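Local coordinates for protein carbonic anhydrase (Trichomonas vaginalis, PDB 6Y04) that probably catalyses the reversible hydration of carbon dioxide to hydrogencarbonate, as a zinc-dependent enzyme of the beta-class carbonic anhydrase family, at residues Ser2-Glu5 / Leu6-Ala10; Ser147-Cys150 / Val151-Pro155. All coordinates share one frame; numbering follows the deposited sequence.

Contact 1 of 2, residues Ser2-Glu5 / Leu6-Ala10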
loop_
_atom_site.group_PDB
_atom_site.type_symbol
_atom_site.label_atom_id
_atom_site.label_comp_id
_atom_site.label_asym_id
_atom_site.label_seq_id
_atom_site.Cartn_x
_atom_site.Cartn_y
_atom_site.Cartn_z
ATOM N N SER A 2 -17.800 -2.557 -18.722
ATOM C CA SER A 2 -16.815 -1.672 -18.118
ATOM C C SER A 2 -16.050 -2.401 -17.009
ATOM O O SER A 2 -16.454 -3.475 -16.564
ATOM C CB SER A 2 -17.479 -0.427 -17.590
ATOM O OG SER A 2 -17.992 -0.651 -16.279
ATOM N N GLN A 3 -14.947 -1.794 -16.550
ATOM C CA GLN A 3 -14.085 -2.394 -15.538
ATOM C C GLN A 3 -14.842 -2.530 -14.219
ATOM O O GLN A 3 -14.670 -3.511 -13.497
ATOM C CB GLN A 3 -12.821 -1.556 -15.343
ATOM C CG GLN A 3 -11.863 -1.617 -16.522
ATOM C CD GLN A 3 -11.272 -2.993 -16.695
ATOM O OE1 GLN A 3 -10.899 -3.667 -15.737
ATOM N NE2 GLN A 3 -11.157 -3.411 -17.944
ATOM N N LEU A 4 -15.696 -1.545 -13.927
ATOM C CA LEU A 4 -16.527 -1.566 -12.736
ATOM C C LEU A 4 -17.512 -2.725 -12.838
ATOM O O LEU A 4 -17.715 -3.450 -11.869
ATOM C CB LEU A 4 -17.240 -0.217 -12.591
ATOM C CG LEU A 4 -18.205 -0.085 -11.412
ATOM C CD1 LEU A 4 -17.508 -0.308 -10.077
ATOM C CD2 LEU A 4 -18.882 1.277 -11.432
ATOM N N GLU A 5 -18.107 -2.900 -14.021
ATOM C CA GLU A 5 -19.099 -3.945 -14.222
ATOM C C GLU A 5 -18.447 -5.304 -14.028
ATOM O O GLU A 5 -19.077 -6.182 -13.447
ATOM C CB GLU A 5 -19.763 -3.842 -15.595
ATOM C CG GLU A 5 -20.668 -2.633 -15.705
ATOM C CD GLU A 5 -21.312 -2.368 -17.056
ATOM O OE1 GLU A 5 -20.608 -2.435 -18.104
ATOM O OE2 GLU A 5 -22.533 -2.087 -17.049
ATOM N N LEU A 6 -17.197 -5.442 -14.505
ATOM C CA LEU A 6 -16.436 -6.678 -14.409
ATOM C C LEU A 6 -16.194 -7.025 -12.941
ATOM O O LEU A 6 -16.304 -8.190 -12.557
ATOM C CB LEU A 6 -15.095 -6.512 -15.133
ATOM C CG LEU A 6 -15.117 -6.596 -16.656
ATOM C CD1 LEU A 6 -13.732 -6.297 -17.219
ATOM C CD2 LEU A 6 -15.586 -7.965 -17.106
ATOM N N ILE A 7 -15.859 -5.998 -12.143
ATOM C CA ILE A 7 -15.616 -6.151 -10.720
ATOM C C ILE A 7 -16.908 -6.557 -10.010
ATOM O O ILE A 7 -16.895 -7.504 -9.223
ATOM C CB ILE A 7 -14.943 -4.890 -10.137
ATOM C CG1 ILE A 7 -13.429 -4.927 -10.378
ATOM C CG2 ILE A 7 -15.270 -4.712 -8.658
ATOM C CD1 ILE A 7 -12.754 -3.571 -10.423
ATOM N N THR A 8 -18.014 -5.854 -10.314
ATOM C CA THR A 8 -19.326 -6.132 -9.744
ATOM C C THR A 8 -19.694 -7.585 -10.009
ATOM O O THR A 8 -20.112 -8.312 -9.104
ATOM C CB THR A 8 -20.409 -5.258 -10.394
ATOM O OG1 THR A 8 -20.087 -3.905 -10.087
ATOM C CG2 THR A 8 -21.808 -5.576 -9.909
ATOM N N SER A 9 -19.524 -7.966 -11.278
ATOM C CA SER A 9 -19.824 -9.283 -11.800
ATOM C C SER A 9 -18.978 -10.333 -11.078
ATOM O O SER A 9 -19.506 -11.324 -10.583
ATOM C CB SER A 9 -19.590 -9.281 -13.289
ATOM O OG SER A 9 -19.996 -10.509 -13.856
ATOM N N ALA A 10 -17.665 -10.097 -10.990
ATOM C CA ALA A 10 -16.752 -11.053 -10.379
ATOM C C ALA A 10 -17.086 -11.233 -8.901
ATOM O O ALA A 10 -16.941 -12.325 -8.358
ATOM C CB ALA A 10 -15.323 -10.604 -10.569
#
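Gln3 and Leu6 meet on the first turn of helix 3-17, whose start is closed by a capping box between Ser2 and Glu5. The bent chain of Gln3 passes obliquely over the leucine, with NE2 of its amide 3.9 Å from Leu6 CD1. This is a plain van der Waals approach, because a methyl group cannot take a hydrogen bond. Gln3 OE1 accepts from Arg30 of the second subunit, which also packs on Leu6. An amide on a flexible chain suits such a place, reaching a partner across the dimer while it lies by a methyl of its own helix.

In the box, Ser2 OG accepts from Glu5 N at 3.2 Å, and Glu5 OE1 takes the Ser2 N-H at 2.9 Å through its anti lone pair, in a nearly straight bond (173°). Glu5 CG sits beside its own backbone N (chi1 -70°), which turns the carboxylate back toward the helix start, where its negative charge would also suit the helix dipole. The short serine side chain can bend back to an amide that the helix itself leaves without a carbonyl.

Leu4, buried, packs on Asn180 of the second subunit. Its carbonyl receives the next turn: Thr8 N donates to Leu4 O at 2.9 Å, and Thr8 OG1 lies 3.0 Å from that same Leu4 O.

Contact 2 of 2, residues Ser147-Cys150 / Val151-Pro155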
loop_
_atom_site.group_PDB
_atom_site.type_symbol
_atom_site.label_atom_id
_atom_site.label_comp_id
_atom_site.label_asym_id
_atom_site.label_seq_id
_atom_site.Cartn_x
_atom_site.Cartn_y
_atom_site.Cartn_z
ATOM N N SER A 147 15.489 2.776 3.292
ATOM C CA SER A 147 14.155 2.718 3.862
ATOM C C SER A 147 14.208 2.083 5.244
ATOM O O SER A 147 13.589 2.585 6.177
ATOM C CB SER A 147 13.214 1.984 2.956
ATOM O OG SER A 147 12.837 2.817 1.883
ATOM N N VAL A 148 14.974 0.993 5.359
ATOM C CA VAL A 148 15.163 0.325 6.638
ATOM C C VAL A 148 15.802 1.296 7.631
ATOM O O VAL A 148 15.495 1.254 8.816
ATOM C CB VAL A 148 15.968 -0.982 6.486
ATOM C CG1 VAL A 148 16.342 -1.589 7.828
ATOM C CG2 VAL A 148 15.207 -1.991 5.648
ATOM N N ARG A 149 16.665 2.189 7.134
ATOM C CA ARG A 149 17.323 3.156 8.001
ATOM C C ARG A 149 16.316 4.195 8.490
ATOM O O ARG A 149 16.307 4.528 9.670
ATOM C CB ARG A 149 18.528 3.797 7.307
ATOM C CG ARG A 149 19.458 4.531 8.260
ATOM C CD ARG A 149 20.379 5.528 7.572
ATOM N NE ARG A 149 19.781 6.059 6.350
ATOM C CZ ARG A 149 19.344 7.306 6.172
ATOM N NH1 ARG A 149 19.468 8.214 7.130
ATOM N NH2 ARG A 149 18.810 7.652 5.013
ATOM N N CYS A 150 15.465 4.691 7.583
ATOM C CA CYS A 150 14.556 5.784 7.904
ATOM C C CYS A 150 13.460 5.336 8.870
ATOM O O CYS A 150 13.000 6.130 9.685
ATOM C CB CYS A 150 13.955 6.429 6.657
ATOM S SG CYS A 150 15.135 7.490 5.775
ATOM N N VAL A 151 13.041 4.073 8.774
ATOM C CA VAL A 151 12.084 3.536 9.725
ATOM C C VAL A 151 12.764 3.411 11.090
ATOM O O VAL A 151 12.195 3.804 12.106
ATOM C CB VAL A 151 11.462 2.211 9.243
ATOM C CG1 VAL A 151 10.454 1.661 10.245
ATOM C CG2 VAL A 151 10.807 2.367 7.882
ATOM N N ARG A 152 14.002 2.898 11.090
ATOM C CA ARG A 152 14.779 2.711 12.309
ATOM C C ARG A 152 14.919 4.029 13.072
ATOM O O ARG A 152 14.659 4.082 14.271
ATOM C CB ARG A 152 16.124 2.046 11.986
ATOM C CG ARG A 152 17.057 1.854 13.175
ATOM C CD ARG A 152 16.339 1.534 14.477
ATOM N NE ARG A 152 15.940 0.139 14.640
ATOM C CZ ARG A 152 14.784 -0.270 15.154
ATOM N NH1 ARG A 152 13.862 0.599 15.534
ATOM N NH2 ARG A 152 14.546 -1.561 15.263
ATOM N N GLU A 153 15.312 5.094 12.362
ATOM C CA GLU A 153 15.643 6.373 12.973
ATOM C C GLU A 153 14.388 7.200 13.225
ATOM O O GLU A 153 14.487 8.337 13.678
ATOM C CB GLU A 153 16.672 7.124 12.126
ATOM C CG GLU A 153 18.092 6.657 12.399
ATOM C CD GLU A 153 19.119 6.884 11.298
ATOM O OE1 GLU A 153 18.941 7.828 10.491
ATOM O OE2 GLU A 153 20.099 6.109 11.247
ATOM N N ASN A 154 13.216 6.624 12.923
ATOM C CA ASN A 154 11.955 7.297 13.191
ATOM C C ASN A 154 11.720 7.298 14.699
ATOM O O ASN A 154 11.692 6.239 15.326
ATOM C CB ASN A 154 10.783 6.704 12.400
ATOM C CG ASN A 154 9.543 7.576 12.427
ATOM O OD1 ASN A 154 9.025 7.889 13.492
ATOM N ND2 ASN A 154 9.048 7.970 11.266
ATOM N N PRO A 155 11.550 8.486 15.322
ATOM C CA PRO A 155 11.423 8.592 16.777
ATOM C C PRO A 155 10.120 8.020 17.331
ATOM O O PRO A 155 9.988 7.820 18.536
ATOM C CB PRO A 155 11.495 10.108 17.034
ATOM C CG PRO A 155 11.022 10.741 15.743
ATOM C CD PRO A 155 11.475 9.795 14.651
#
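Arg149 lays the aliphatic part of its side chain across the carboxylate of Glu153, one turn further on at the C-terminal end of helix 140-152. Arg149 CG lies 3.4 Å from Glu153 OE2, while NH1 reaches the other oxygen, OE1, also at 3.4 Å. This i to i+4 salt bridge carries a weak, bent hydrogen bond (132°), and the guanidinium and carboxylate planes stand 66° apart, far from the flat two-pronged pairing of these groups. Arg149 CG points opposite its own N (chi1 -165°), and the bend at chi3 brings the guanidinium round; NH2 is held by Asn146 on the preceding turn. Long charged chains suit this exposed side of the helix.

The buried side packs on the sheet. Val151 lies on strands 90-96 and 163-168, touching Ile93 and Ile163, and also meets Leu79 of helix 74-85; its compact branched side chain suits this close packing. Its CG2, beside the backbone N, comes 3.3 Å from Ser147 O, the carbonyl that accepts the Val151 N-H. Ser147, buried about 10 Å from the side chain of the zinc ligand Cys99, turns its hydroxyl to Asn143 O and Ile67 N.

Polar side chains hold the following loop: Arg152 donates to the carbonyls of Pro158 and Ile161, and Asn154 OD1 accepts from Leu156 N. Asn154 ND2 instead donates to Gly71 O, ahead of helix 74-85. In the backbone, Glu153 N donates to Arg149 O at 2.9 Å.

How the contacts relate
From the N terminus, contact 1 comes first, at the start of helix 3-17, and is complete long before contact 2 begins at the end of helix 140-152. Each consists of bonds between neighbouring turns and closes no loop, so the two follow in series and neither nest nor cross. Between them the chain forms strands 32-36, 57-61 and 90-96 and several helices. The centres of contact 1 and contact 2 lie about 40 Å apart, on opposite sides of the chain's centre. Contact 1 belongs to an arm held against the second subunit, whereas contact 2 fastens a helix end to the central sheet within its own subunit.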